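Local coordinates for cell wall surface anchor family protein (Streptococcus pneumoniae, PDB 4OQ1) that is an ancillary pilin containing CnaB-type domains that probably anchors the pneumococcal pilus to the cell wall, at residues A[174-179]-A[217-222]; A[149-154]-A[211-216]; A[181-186]-A[194-199]; A[145-150]-A[241-246]; A[160-165]-A[205-210]. The protein carries 3 engineered substitutions. All coordinates share one frame; numbering follows the deposited sequence.

Contact 1. Residues A[174-179]-A[217-222]; sequences ARDVSA and NYRFKE. Engineered in segment 174-179: Ala179 (natural residue Glu).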
# COMPACT_ATOMS: atom_id res chain seq x y z
N ALA A 174 -8.40 8.79 -13.63
CA ALA A 174 -9.57 9.11 -14.42
C ALA A 174 -9.16 10.08 -15.51
O ALA A 174 -8.67 11.15 -15.20
CB ALA A 174 -10.67 9.70 -13.53
N ARG A 175 -9.35 9.72 -16.76
CA ARG A 175 -8.94 10.60 -17.87
C ARG A 175 -7.51 11.11 -17.66
O ARG A 175 -7.32 12.32 -17.59
CB ARG A 175 -9.88 11.82 -17.95
CG ARG A 175 -11.38 11.53 -17.80
CD ARG A 175 -11.88 10.38 -18.67
NE ARG A 175 -13.29 10.59 -19.06
CZ ARG A 175 -14.17 9.64 -19.38
NH1 ARG A 175 -13.85 8.34 -19.35
NH2 ARG A 175 -15.41 9.99 -19.70
N ASP A 176 -6.57 10.18 -17.40
CA ASP A 176 -5.12 10.45 -17.20
C ASP A 176 -4.63 11.04 -15.86
O ASP A 176 -3.42 11.08 -15.58
CB ASP A 176 -4.57 11.31 -18.35
CG ASP A 176 -3.06 11.12 -18.58
OD1 ASP A 176 -2.36 10.47 -17.77
OD2 ASP A 176 -2.57 11.65 -19.60
N VAL A 177 -5.55 11.52 -15.02
CA VAL A 177 -5.16 12.26 -13.83
C VAL A 177 -5.23 11.26 -12.68
O VAL A 177 -6.14 10.46 -12.67
CB VAL A 177 -6.19 13.35 -13.60
CG1 VAL A 177 -6.16 13.87 -12.17
CG2 VAL A 177 -6.11 14.41 -14.68
N SER A 178 -4.32 11.35 -11.75
CA SER A 178 -4.39 10.61 -10.48
C SER A 178 -5.61 11.07 -9.66
O SER A 178 -5.65 12.16 -9.01
CB SER A 178 -3.08 10.77 -9.69
OG SER A 178 -2.01 10.13 -10.42
N ALA A 179 -6.66 10.30 -9.77
CA ALA A 179 -7.93 10.77 -9.22
C ALA A 179 -8.09 10.62 -7.69
O ALA A 179 -8.77 11.39 -7.03
CB ALA A 179 -9.07 10.06 -9.93
N ASN A 217 -8.55 1.91 -14.16
CA ASN A 217 -7.18 2.34 -14.47
C ASN A 217 -6.51 2.81 -13.19
O ASN A 217 -7.13 3.52 -12.37
CB ASN A 217 -7.19 3.49 -15.45
CG ASN A 217 -7.68 3.05 -16.81
OD1 ASN A 217 -7.12 2.16 -17.40
ND2 ASN A 217 -8.78 3.65 -17.28
N TYR A 218 -5.28 2.29 -13.01
CA TYR A 218 -4.53 2.55 -11.77
C TYR A 218 -3.08 2.95 -12.13
O TYR A 218 -2.63 2.70 -13.22
CB TYR A 218 -4.51 1.31 -10.80
CG TYR A 218 -5.88 1.00 -10.28
CD1 TYR A 218 -6.70 0.12 -10.99
CD2 TYR A 218 -6.39 1.64 -9.17
CE1 TYR A 218 -7.97 -0.14 -10.56
CE2 TYR A 218 -7.70 1.43 -8.73
CZ TYR A 218 -8.49 0.50 -9.43
OH TYR A 218 -9.78 0.21 -8.97
N ARG A 219 -2.39 3.47 -11.12
CA ARG A 219 -0.99 3.89 -11.24
C ARG A 219 -0.29 3.60 -9.89
O ARG A 219 -0.81 3.98 -8.82
CB ARG A 219 -1.07 5.33 -11.50
CG ARG A 219 0.18 6.10 -11.73
CD ARG A 219 -0.35 7.43 -12.32
NE ARG A 219 -0.76 7.42 -13.72
CZ ARG A 219 -1.36 8.47 -14.31
NH1 ARG A 219 -1.71 9.52 -13.61
NH2 ARG A 219 -1.71 8.46 -15.57
N PHE A 220 0.85 2.89 -9.98
CA PHE A 220 1.72 2.70 -8.86
C PHE A 220 2.85 3.78 -8.92
O PHE A 220 3.57 3.85 -9.91
CB PHE A 220 2.32 1.30 -8.87
CG PHE A 220 1.43 0.24 -8.43
CD1 PHE A 220 1.51 -0.25 -7.14
CD2 PHE A 220 0.62 -0.44 -9.35
CE1 PHE A 220 0.69 -1.30 -6.74
CE2 PHE A 220 -0.17 -1.52 -8.94
CZ PHE A 220 -0.13 -1.93 -7.63
N LYS A 221 2.93 4.65 -7.90
CA LYS A 221 3.91 5.69 -7.84
C LYS A 221 5.01 5.40 -6.91
O LYS A 221 4.76 5.09 -5.75
CB LYS A 221 3.27 7.03 -7.43
CG LYS A 221 1.97 7.34 -8.09
CD LYS A 221 1.43 8.67 -7.57
CE LYS A 221 2.25 9.88 -7.93
NZ LYS A 221 2.09 10.10 -9.39
N GLU A 222 6.25 5.47 -7.39
CA GLU A 222 7.41 5.05 -6.56
C GLU A 222 7.88 6.16 -5.61
O GLU A 222 8.91 6.80 -5.83
CB GLU A 222 8.56 4.59 -7.44
CG GLU A 222 9.67 3.97 -6.65
CD GLU A 222 10.69 3.21 -7.52
OE1 GLU A 222 10.46 3.03 -8.71
OE2 GLU A 222 11.76 2.88 -6.96
O HOH W 1 0.19 10.94 -11.04
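The carbonyl oxygen of Asp176 takes hydrogen bonds from both terminal nitrogens of Arg219, at 3.0 Å from NH1 to O and 3.1 Å from NH2 to O. Both donors stand on the same face of the carbonyl, about 45° out of its plane, while the oxygen itself lies in the plane of the guanidinium, at its edge. NH2 also reaches the side chain of the same residue: Asp176 OD1 lies 3.1 Å from Arg219 NH2 in a salt bridge, with the carboxylate and guanidinium planes 67° apart. Asp176 is poorly ordered, so the details of this grip are less certain than the distances suggest. On the arginine, CG is anti to the backbone N (chi1 -178°), and the chain bends at chi3 before the guanidinium meets the turn. Next to it, Ser178 OG lies 3.7 Å from Arg219 CD. A water accepts from Lys221 NZ at 2.7 Å, but its approach to Ser178 OG is too short to be trusted, and a bridge between the two is doubtful. Both basic chains have further acid partners, Asp237 for Arg219 NE and Asp235 for Lys221 NZ. The segment 174-179 carries the type I' turn, Ala174 to Val177, of the beta hairpin that joins strands 167-174 and 177-185. Strand 216-224 pairs with 167-174, so Arg219 reaches across that strand, touching Val171 and Val173, to hold the turn of the hairpin beyond it.

Contact 2. Residues A[149-154]-A[211-216]; sequences TKVKLI and TNLPLG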
# COMPACT_ATOMS: atom_id res chain seq x y z
N THR A 149 -10.33 -9.20 -8.68
CA THR A 149 -9.17 -8.66 -9.45
C THR A 149 -7.89 -8.89 -8.72
O THR A 149 -7.90 -9.08 -7.51
CB THR A 149 -9.29 -7.16 -9.70
OG1 THR A 149 -9.50 -6.49 -8.47
CG2 THR A 149 -10.39 -6.90 -10.62
N LYS A 150 -6.77 -8.98 -9.46
CA LYS A 150 -5.48 -9.30 -8.88
C LYS A 150 -4.43 -8.60 -9.71
O LYS A 150 -4.41 -8.70 -10.97
CB LYS A 150 -5.14 -10.81 -8.92
CG LYS A 150 -6.32 -11.72 -8.73
CD LYS A 150 -5.96 -13.15 -9.09
CE LYS A 150 -7.19 -14.02 -9.23
NZ LYS A 150 -8.33 -13.50 -10.01
N VAL A 151 -3.52 -7.94 -9.01
CA VAL A 151 -2.35 -7.28 -9.67
C VAL A 151 -1.11 -7.46 -8.87
O VAL A 151 -1.14 -7.45 -7.63
CB VAL A 151 -2.62 -5.81 -10.08
CG1 VAL A 151 -3.19 -5.05 -8.97
CG2 VAL A 151 -1.33 -5.16 -10.61
N LYS A 152 -0.01 -7.76 -9.59
CA LYS A 152 1.24 -8.08 -9.02
C LYS A 152 2.27 -7.13 -9.62
O LYS A 152 2.41 -6.99 -10.85
CB LYS A 152 1.63 -9.57 -9.22
CG LYS A 152 2.93 -9.89 -8.57
CD LYS A 152 3.53 -11.25 -8.88
CE LYS A 152 2.54 -12.40 -8.64
NZ LYS A 152 3.10 -13.73 -9.02
N LEU A 153 2.94 -6.40 -8.73
CA LEU A 153 4.05 -5.53 -9.10
C LEU A 153 5.36 -6.24 -8.77
O LEU A 153 5.54 -6.75 -7.64
CB LEU A 153 3.94 -4.14 -8.45
CG LEU A 153 5.01 -3.10 -8.82
CD1 LEU A 153 4.45 -1.68 -8.60
CD2 LEU A 153 6.19 -3.38 -7.95
N ILE A 154 6.25 -6.28 -9.77
CA ILE A 154 7.58 -6.86 -9.62
C ILE A 154 8.62 -5.74 -9.78
O ILE A 154 8.69 -5.10 -10.81
CB ILE A 154 7.91 -7.96 -10.65
CG1 ILE A 154 6.93 -9.12 -10.49
CG2 ILE A 154 9.31 -8.46 -10.32
CD1 ILE A 154 7.17 -10.26 -11.45
N THR A 211 -5.28 -7.31 -4.25
CA THR A 211 -6.55 -7.90 -4.70
C THR A 211 -7.78 -7.00 -4.53
O THR A 211 -7.80 -6.11 -3.70
CB THR A 211 -6.81 -9.23 -4.00
OG1 THR A 211 -6.92 -9.07 -2.59
CG2 THR A 211 -5.70 -10.15 -4.23
N ASN A 212 -8.82 -7.29 -5.32
CA ASN A 212 -10.16 -6.74 -5.16
C ASN A 212 -10.32 -5.29 -5.54
O ASN A 212 -11.30 -4.67 -5.21
CB ASN A 212 -10.63 -6.87 -3.73
CG ASN A 212 -12.10 -6.76 -3.61
OD1 ASN A 212 -12.81 -7.54 -4.20
ND2 ASN A 212 -12.57 -5.74 -2.91
N LEU A 213 -9.32 -4.73 -6.20
CA LEU A 213 -9.49 -3.47 -6.80
C LEU A 213 -10.70 -3.47 -7.77
O LEU A 213 -10.82 -4.40 -8.54
CB LEU A 213 -8.24 -3.09 -7.61
CG LEU A 213 -6.99 -2.75 -6.76
CD1 LEU A 213 -5.82 -2.57 -7.69
CD2 LEU A 213 -7.16 -1.54 -5.81
N PRO A 214 -11.55 -2.43 -7.77
CA PRO A 214 -12.54 -2.34 -8.82
C PRO A 214 -11.87 -2.34 -10.18
O PRO A 214 -10.69 -1.99 -10.30
CB PRO A 214 -13.21 -0.98 -8.59
CG PRO A 214 -12.87 -0.57 -7.22
CD PRO A 214 -11.76 -1.41 -6.72
N LEU A 215 -12.59 -2.83 -11.20
CA LEU A 215 -12.19 -2.62 -12.57
C LEU A 215 -11.87 -1.14 -12.85
O LEU A 215 -12.55 -0.25 -12.39
CB LEU A 215 -13.26 -3.13 -13.52
CG LEU A 215 -13.64 -4.62 -13.37
CD1 LEU A 215 -14.78 -4.92 -14.32
CD2 LEU A 215 -12.47 -5.53 -13.63
N GLY A 216 -10.78 -0.89 -13.60
CA GLY A 216 -10.44 0.44 -13.93
C GLY A 216 -8.93 0.63 -14.16
O GLY A 216 -8.17 -0.36 -14.29
O HOH W 2 -12.42 -7.81 -7.48
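On Thr149, chi1 of 54° sets OG1 between the backbone N and the carbonyl carbon and leaves CG2 anti to that carbon. OG1 comes up to the carbonyl of Leu213 as a donor; at 2.5 Å from OG1 to O the bond is shorter than usual and its exact length is doubtful. CG2, on the other branch, meets the end of Leu215, 3.9 Å from its CD2. The threonine backbone is held as well: Asn212 N gives a nearly straight hydrogen bond (165°) to Thr149 O, 3.0 Å away, and Thr211 CA makes a CH...O contact of 3.3 Å with that oxygen. A water accepts from Thr149 N and gives a weak bond to Asn212 OD1. Farther inside, Val151 CG1 packs on Leu213 CD1 at 3.8 Å, the apolar side of the contact. Lys150 and Thr211 form a non-hydrogen-bonded antiparallel pair, where strand 207-211 ends beside the start of strand 150-157. From there the loop turns away to strand 216-224 in the other sheet of this CnaB-type domain, Leu213 resting on Tyr190 and Tyr218.

Contact 3. Residues A[181-186]-A[194-199]; sequences AVPLIG and GQVGRT. Engineered in segment 181-186: Ala181 (natural residue Glu).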
# COMPACT_ATOMS: atom_id res chain seq x y z
N ALA A 181 -6.29 8.58 -3.99
CA ALA A 181 -5.57 7.51 -3.29
C ALA A 181 -6.56 6.39 -2.97
O ALA A 181 -7.68 6.61 -2.45
CB ALA A 181 -4.86 8.04 -2.03
N VAL A 182 -6.13 5.16 -3.25
CA VAL A 182 -7.01 4.03 -3.17
C VAL A 182 -7.04 3.53 -1.78
O VAL A 182 -6.01 3.30 -1.20
CB VAL A 182 -6.51 2.88 -4.09
CG1 VAL A 182 -7.37 1.66 -3.92
CG2 VAL A 182 -6.58 3.33 -5.57
N PRO A 183 -8.23 3.32 -1.22
CA PRO A 183 -8.31 2.71 0.12
C PRO A 183 -7.97 1.26 0.22
O PRO A 183 -8.50 0.50 -0.60
CB PRO A 183 -9.74 2.93 0.48
CG PRO A 183 -10.47 2.97 -0.79
CD PRO A 183 -9.57 3.59 -1.77
N LEU A 184 -7.31 0.84 1.29
CA LEU A 184 -6.78 -0.52 1.43
C LEU A 184 -6.87 -1.00 2.84
O LEU A 184 -6.82 -0.19 3.78
CB LEU A 184 -5.33 -0.56 1.03
CG LEU A 184 -5.04 -0.18 -0.42
CD1 LEU A 184 -3.53 -0.06 -0.66
CD2 LEU A 184 -5.60 -1.16 -1.45
N ILE A 185 -6.93 -2.33 2.98
CA ILE A 185 -6.95 -2.95 4.31
C ILE A 185 -6.09 -4.15 4.17
O ILE A 185 -5.96 -4.71 3.10
CB ILE A 185 -8.37 -3.42 4.79
CG1 ILE A 185 -9.03 -4.37 3.78
CG2 ILE A 185 -9.28 -2.24 5.10
CD1 ILE A 185 -10.27 -5.08 4.28
N GLY A 186 -5.42 -4.52 5.24
CA GLY A 186 -4.66 -5.71 5.23
C GLY A 186 -3.49 -5.44 4.35
O GLY A 186 -3.06 -4.29 4.20
N GLY A 194 -11.56 1.60 3.66
CA GLY A 194 -10.22 1.43 4.12
C GLY A 194 -9.42 2.72 4.29
O GLY A 194 -9.96 3.85 4.28
N GLN A 195 -8.13 2.54 4.50
CA GLN A 195 -7.20 3.63 4.82
C GLN A 195 -6.56 4.06 3.50
O GLN A 195 -6.13 3.24 2.68
CB GLN A 195 -6.18 3.18 5.86
CG GLN A 195 -6.76 3.05 7.27
CD GLN A 195 -8.00 2.15 7.33
OE1 GLN A 195 -7.90 0.92 7.17
NE2 GLN A 195 -9.20 2.76 7.55
N VAL A 196 -6.54 5.35 3.29
CA VAL A 196 -6.11 5.97 2.01
C VAL A 196 -4.62 6.43 2.07
O VAL A 196 -3.96 6.65 1.07
CB VAL A 196 -7.07 7.13 1.73
CG1 VAL A 196 -6.54 8.08 0.75
CG2 VAL A 196 -8.42 6.59 1.23
N GLY A 197 -4.04 6.41 3.24
CA GLY A 197 -2.74 7.02 3.39
C GLY A 197 -1.52 6.13 3.31
O GLY A 197 -0.48 6.54 3.81
N ARG A 198 -1.58 4.94 2.71
CA ARG A 198 -0.55 3.96 3.01
C ARG A 198 0.49 3.86 1.88
O ARG A 198 0.17 4.00 0.68
CB ARG A 198 -1.13 2.58 3.33
CG ARG A 198 -2.09 2.55 4.50
CD ARG A 198 -2.79 1.23 4.66
NE ARG A 198 -1.83 0.14 4.84
CZ ARG A 198 -2.12 -1.17 4.76
NH1 ARG A 198 -3.36 -1.60 4.51
NH2 ARG A 198 -1.15 -2.06 4.90
N THR A 199 1.73 3.64 2.28
CA THR A 199 2.77 3.26 1.38
C THR A 199 2.82 1.79 1.38
O THR A 199 2.78 1.15 2.44
CB THR A 199 4.11 3.88 1.78
OG1 THR A 199 3.92 5.31 1.75
CG2 THR A 199 5.17 3.55 0.81
O HOH W 3 -3.84 4.25 -0.78
O HOH W 4 -5.42 -0.21 6.51
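A single antiparallel bridge between Leu184 and Gln195 ties the end of strand 177-185 to the loop leading to strand 200-201, on the surface of the CnaB-type domain. It is a hydrogen-bonded pair: Leu184 N donates to Gln195 O at 3.0 Å, and Gln195 N returns a straighter bond, 3.1 Å to Leu184 O with 166° at the hydrogen. At one end Arg198 points both terminal nitrogens at one acceptor, Gly186 O, which lies 2.7 Å from NH1 and 3.0 Å from NH2, in the guanidinium plane. A bend at chi3 (59°) precedes this two-nitrogen grip, and Leu184 O and the backbone of Ile185 also lie near the guanidinium plane, on the NH1 side. A water links Gln195 OE1 to Leu184 O, the glutamine chain having folded back at chi2. Gly194 packs its backbone against Pro183 CB and Ile185 CG2, the latter 3.9 Å from Gly194 CA. At the other end the engineered Ala181 brings CB closer to Val196 CG1 (3.2 Å) than carbon atoms normally come, a doubtful detail; Val196 CG2 rests on Pro183 CB at 4.0 Å. Val182 turns from this loop, packing on Tyr218 of strand 216-224, on Leu213 and on Tyr190 of strand 189-190, while its backbone pairs with Leu170 of strand 167-174.

Contact 4. Residues A[145-150]-A[241-246]; sequences DTMTTK and VDHQLV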
# COMPACT_ATOMS: atom_id res chain seq x y z
N ASP A 145 -18.89 -16.31 -4.12
CA ASP A 145 -18.60 -15.25 -5.09
C ASP A 145 -17.23 -14.66 -4.89
O ASP A 145 -17.10 -13.48 -4.79
CB ASP A 145 -19.61 -14.14 -4.92
CG ASP A 145 -20.95 -14.41 -5.63
OD1 ASP A 145 -21.15 -15.51 -6.19
OD2 ASP A 145 -21.79 -13.50 -5.64
N THR A 146 -16.22 -15.52 -4.82
CA THR A 146 -14.88 -15.14 -4.37
C THR A 146 -13.87 -14.62 -5.41
O THR A 146 -12.78 -14.18 -5.04
CB THR A 146 -14.21 -16.29 -3.59
OG1 THR A 146 -14.40 -17.52 -4.29
CG2 THR A 146 -14.80 -16.40 -2.20
N MET A 147 -14.20 -14.66 -6.70
CA MET A 147 -13.26 -14.20 -7.72
C MET A 147 -12.99 -12.71 -7.53
O MET A 147 -13.90 -11.96 -7.20
CB MET A 147 -13.81 -14.46 -9.12
CG MET A 147 -13.60 -15.88 -9.62
SD MET A 147 -11.87 -16.40 -9.52
CE MET A 147 -11.19 -15.60 -10.96
N THR A 148 -11.74 -12.27 -7.72
CA THR A 148 -11.45 -10.92 -7.42
C THR A 148 -10.46 -10.49 -8.50
O THR A 148 -9.82 -11.38 -9.12
CB THR A 148 -10.84 -10.91 -6.02
OG1 THR A 148 -11.00 -9.62 -5.47
CG2 THR A 148 -9.33 -11.36 -6.02
N THR A 149 -10.33 -9.20 -8.68
CA THR A 149 -9.17 -8.66 -9.45
C THR A 149 -7.89 -8.89 -8.72
O THR A 149 -7.90 -9.08 -7.51
CB THR A 149 -9.29 -7.16 -9.70
OG1 THR A 149 -9.50 -6.49 -8.47
CG2 THR A 149 -10.39 -6.90 -10.62
N LYS A 150 -6.77 -8.98 -9.46
CA LYS A 150 -5.48 -9.30 -8.88
C LYS A 150 -4.43 -8.60 -9.71
O LYS A 150 -4.41 -8.70 -10.97
CB LYS A 150 -5.14 -10.81 -8.92
CG LYS A 150 -6.32 -11.72 -8.73
CD LYS A 150 -5.96 -13.15 -9.09
CE LYS A 150 -7.19 -14.02 -9.23
NZ LYS A 150 -8.33 -13.50 -10.01
N VAL A 241 -9.25 -5.01 -16.42
CA VAL A 241 -10.49 -5.07 -17.24
C VAL A 241 -11.31 -6.31 -16.85
O VAL A 241 -12.42 -6.46 -17.33
CB VAL A 241 -10.25 -5.08 -18.75
CG1 VAL A 241 -9.41 -3.89 -19.21
CG2 VAL A 241 -9.59 -6.38 -19.17
N ASP A 242 -10.80 -7.17 -15.98
CA ASP A 242 -11.47 -8.44 -15.61
C ASP A 242 -10.71 -9.04 -14.48
O ASP A 242 -9.95 -8.34 -13.86
CB ASP A 242 -11.60 -9.43 -16.78
CG ASP A 242 -10.30 -9.78 -17.41
OD1 ASP A 242 -9.31 -9.88 -16.69
OD2 ASP A 242 -10.26 -9.94 -18.66
N HIS A 243 -10.89 -10.32 -14.21
CA HIS A 243 -10.35 -10.90 -12.98
C HIS A 243 -9.02 -11.65 -13.13
O HIS A 243 -8.52 -12.23 -12.15
CB HIS A 243 -11.35 -11.86 -12.39
CG HIS A 243 -12.58 -11.21 -11.85
ND1 HIS A 243 -13.75 -11.90 -11.62
CD2 HIS A 243 -12.81 -9.94 -11.45
CE1 HIS A 243 -14.65 -11.08 -11.11
NE2 HIS A 243 -14.10 -9.89 -11.00
N GLN A 244 -8.48 -11.64 -14.33
CA GLN A 244 -7.24 -12.35 -14.66
C GLN A 244 -6.03 -11.58 -14.01
O GLN A 244 -6.05 -10.39 -14.03
CB GLN A 244 -7.08 -12.33 -16.19
CG GLN A 244 -6.06 -13.33 -16.75
CD GLN A 244 -5.66 -12.99 -18.21
OE1 GLN A 244 -6.44 -12.38 -18.95
NE2 GLN A 244 -4.45 -13.37 -18.61
N LEU A 245 -5.06 -12.27 -13.44
CA LEU A 245 -3.80 -11.62 -12.94
C LEU A 245 -3.17 -10.75 -13.99
O LEU A 245 -2.95 -11.17 -15.14
CB LEU A 245 -2.84 -12.65 -12.47
CG LEU A 245 -1.46 -12.14 -12.01
CD1 LEU A 245 -1.57 -11.36 -10.71
CD2 LEU A 245 -0.50 -13.30 -11.87
N VAL A 246 -2.91 -9.48 -13.62
CA VAL A 246 -2.04 -8.55 -14.36
C VAL A 246 -0.71 -8.35 -13.58
O VAL A 246 -0.72 -8.10 -12.39
CB VAL A 246 -2.74 -7.24 -14.55
CG1 VAL A 246 -1.85 -6.36 -15.37
CG2 VAL A 246 -4.06 -7.44 -15.27
O HOH W 5 -7.45 -8.68 -12.33
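Asp242 meets Thr149 through its carbonyl, whose O is 3.6 Å from Thr149 CG2; its OD1 also accepts from Gln244 N, closing an Asx turn. His243 follows with the broadest contact. One face of its imidazole lies over the backbone of Met147 and Thr148, ND1 coming 3.6 Å from Met147 CB, and Thr149 N approaches CD2 at 3.8 Å. The carbonyl of His243 receives Lys150 NZ, 2.5 Å from O, a length short enough to be doubtful. Chi4 of 47° turns NZ back, and it lies between two carbonyls, the bond to Thr148 O at 2.7 Å being the sounder. A water that accepts from Lys150 N lies within hydrogen-bonding distance of both Gln244 O and Asp242 O. Leu245 then lays CD1 against Lys150 CB, 4.0 Å away, and Val246 N closes the contact with a straight hydrogen bond to Lys150 O, 3.1 Å. That bond begins the parallel pairing of strands 150-157 and 246-254, flanked by Phe209 of strand 207-211 and Leu240 of strand 235-240.

Contact 5. Residues A[160-165]-A[205-210]; sequences HNRLEG and NGEIFV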
# COMPACT_ATOMS: atom_id res chain seq x y z
N HIS A 160 17.69 -7.59 -13.09
CA HIS A 160 16.55 -8.31 -12.63
C HIS A 160 16.74 -9.05 -11.34
O HIS A 160 16.04 -10.03 -11.08
CB HIS A 160 15.90 -9.17 -13.73
CG HIS A 160 15.05 -8.37 -14.69
ND1 HIS A 160 15.52 -7.28 -15.39
CD2 HIS A 160 13.74 -8.47 -15.00
CE1 HIS A 160 14.55 -6.76 -16.11
NE2 HIS A 160 13.47 -7.49 -15.92
N ASN A 161 17.61 -8.55 -10.48
CA ASN A 161 17.56 -8.95 -9.07
C ASN A 161 16.34 -8.33 -8.54
O ASN A 161 15.97 -7.21 -8.98
CB ASN A 161 18.79 -8.49 -8.29
CG ASN A 161 20.08 -8.99 -8.91
OD1 ASN A 161 20.28 -10.20 -8.96
ND2 ASN A 161 20.93 -8.08 -9.42
N ARG A 162 15.68 -9.02 -7.62
CA ARG A 162 14.43 -8.54 -7.04
C ARG A 162 14.77 -7.52 -5.89
O ARG A 162 15.71 -7.79 -5.04
CB ARG A 162 13.66 -9.78 -6.51
CG ARG A 162 13.25 -10.84 -7.55
CD ARG A 162 12.35 -10.18 -8.54
NE ARG A 162 11.73 -11.05 -9.53
CZ ARG A 162 10.58 -11.70 -9.42
NH1 ARG A 162 9.92 -11.73 -8.30
NH2 ARG A 162 10.12 -12.39 -10.48
N LEU A 163 14.05 -6.42 -5.77
CA LEU A 163 14.34 -5.37 -4.74
C LEU A 163 13.28 -5.32 -3.63
O LEU A 163 12.11 -5.09 -3.87
CB LEU A 163 14.52 -4.00 -5.38
CG LEU A 163 15.56 -3.86 -6.51
CD1 LEU A 163 15.61 -2.40 -7.04
CD2 LEU A 163 16.89 -4.38 -6.16
N GLU A 164 13.69 -5.63 -2.37
CA GLU A 164 12.87 -5.54 -1.25
C GLU A 164 12.89 -4.19 -0.55
O GLU A 164 13.90 -3.50 -0.47
CB GLU A 164 13.38 -6.67 -0.25
CG GLU A 164 12.60 -6.73 0.99
CD GLU A 164 13.12 -7.84 1.92
OE1 GLU A 164 14.17 -8.44 1.67
OE2 GLU A 164 12.46 -8.10 2.93
N GLY A 165 11.70 -3.75 -0.14
CA GLY A 165 11.53 -2.57 0.65
C GLY A 165 11.34 -1.28 -0.12
O GLY A 165 11.40 -0.17 0.44
N ASN A 205 10.62 -10.95 -2.33
CA ASN A 205 10.70 -11.26 -3.73
C ASN A 205 10.53 -10.07 -4.63
O ASN A 205 10.26 -10.19 -5.82
CB ASN A 205 9.71 -12.35 -4.09
CG ASN A 205 9.95 -13.61 -3.30
OD1 ASN A 205 9.08 -14.08 -2.54
ND2 ASN A 205 11.07 -14.13 -3.43
N GLY A 206 10.65 -8.90 -4.08
CA GLY A 206 10.38 -7.72 -4.88
C GLY A 206 8.94 -7.47 -5.25
O GLY A 206 8.69 -6.69 -6.20
N GLU A 207 7.97 -8.13 -4.57
CA GLU A 207 6.62 -8.17 -5.12
C GLU A 207 5.66 -7.38 -4.27
O GLU A 207 5.82 -7.31 -3.07
CB GLU A 207 6.07 -9.57 -5.39
CG GLU A 207 7.05 -10.37 -6.22
CD GLU A 207 6.59 -11.75 -6.60
OE1 GLU A 207 5.73 -12.30 -5.88
OE2 GLU A 207 7.20 -12.31 -7.54
N ILE A 208 4.75 -6.67 -4.93
CA ILE A 208 3.54 -6.21 -4.27
C ILE A 208 2.31 -6.85 -4.93
O ILE A 208 2.14 -6.80 -6.17
CB ILE A 208 3.43 -4.69 -4.26
CG1 ILE A 208 4.56 -4.04 -3.45
CG2 ILE A 208 2.09 -4.21 -3.71
CD1 ILE A 208 4.74 -2.54 -3.76
N PHE A 209 1.42 -7.34 -4.11
CA PHE A 209 0.20 -8.05 -4.60
C PHE A 209 -1.03 -7.44 -4.02
O PHE A 209 -1.17 -7.36 -2.79
CB PHE A 209 0.29 -9.56 -4.22
CG PHE A 209 -0.71 -10.43 -4.93
CD1 PHE A 209 -0.50 -10.80 -6.22
CD2 PHE A 209 -1.83 -10.89 -4.28
CE1 PHE A 209 -1.42 -11.60 -6.92
CE2 PHE A 209 -2.77 -11.71 -4.96
CZ PHE A 209 -2.55 -12.05 -6.28
N VAL A 210 -1.90 -6.93 -4.89
CA VAL A 210 -3.13 -6.25 -4.47
C VAL A 210 -4.33 -6.93 -5.09
O VAL A 210 -4.44 -7.01 -6.35
CB VAL A 210 -3.16 -4.77 -4.91
CG1 VAL A 210 -4.39 -4.11 -4.32
CG2 VAL A 210 -1.87 -4.10 -4.42
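Leu163 passes Gly206 with their CA atoms 4.6 Å apart, and Leu163 O receives a CH...O contact from Gly206 CA at 3.3 Å. This is a contact between two loops of a CnaB-type beta sandwich: residues 160-165 lead from strand 150-157 to strand 167-174, and Gly206 stands just before strand 207-211. The glycine has positive phi (71°), and its backbone N lies 4.0 Å from Arg162 CB. Arg162 does the polar work, its chain bent at chi2 (-61°) and curling around the carbonyl of Asn205, with CD 3.4 Å from that O. Leu163 points the other way, onto Lys155, while its carbonyl also accepts from Thr202 OG1. The arginine side chain also touches Ile154 and Val156 of strand 150-157, its CZ lying against Ile154 CG2. Its NH1 serves two acceptors, both in the guanidinium plane. One is Asn205 O, 2.9 Å away; the other is Glu207 OE2, also at 2.9 Å, a salt bridge in which NH1 meets the anti side of the carboxylate, 27° out of its plane.

In the fold
All five contacts belong to the middle, CnaB-type part of the chain. Contacts 1 and 3 lie at the surface and both use strand 177-185, one at its leading turn and the other at its far end. Arginines gripping carbonyl oxygens mark contacts 1, 3 and 5, with an acid added in contacts 1 and 5. Contacts 2 and 4 share Thr149 and Lys150, but contact 2 is partly buried and adds apolar packing, whereas contact 4 is exposed and rests on a lysine and a histidine face. Contact 5, also partly buried, sits at the other end of paired strands 150-157 and 207-211. Between the sheets, Phe220 packs on Leu153 and Val210, joining contacts 1, 2 and 5.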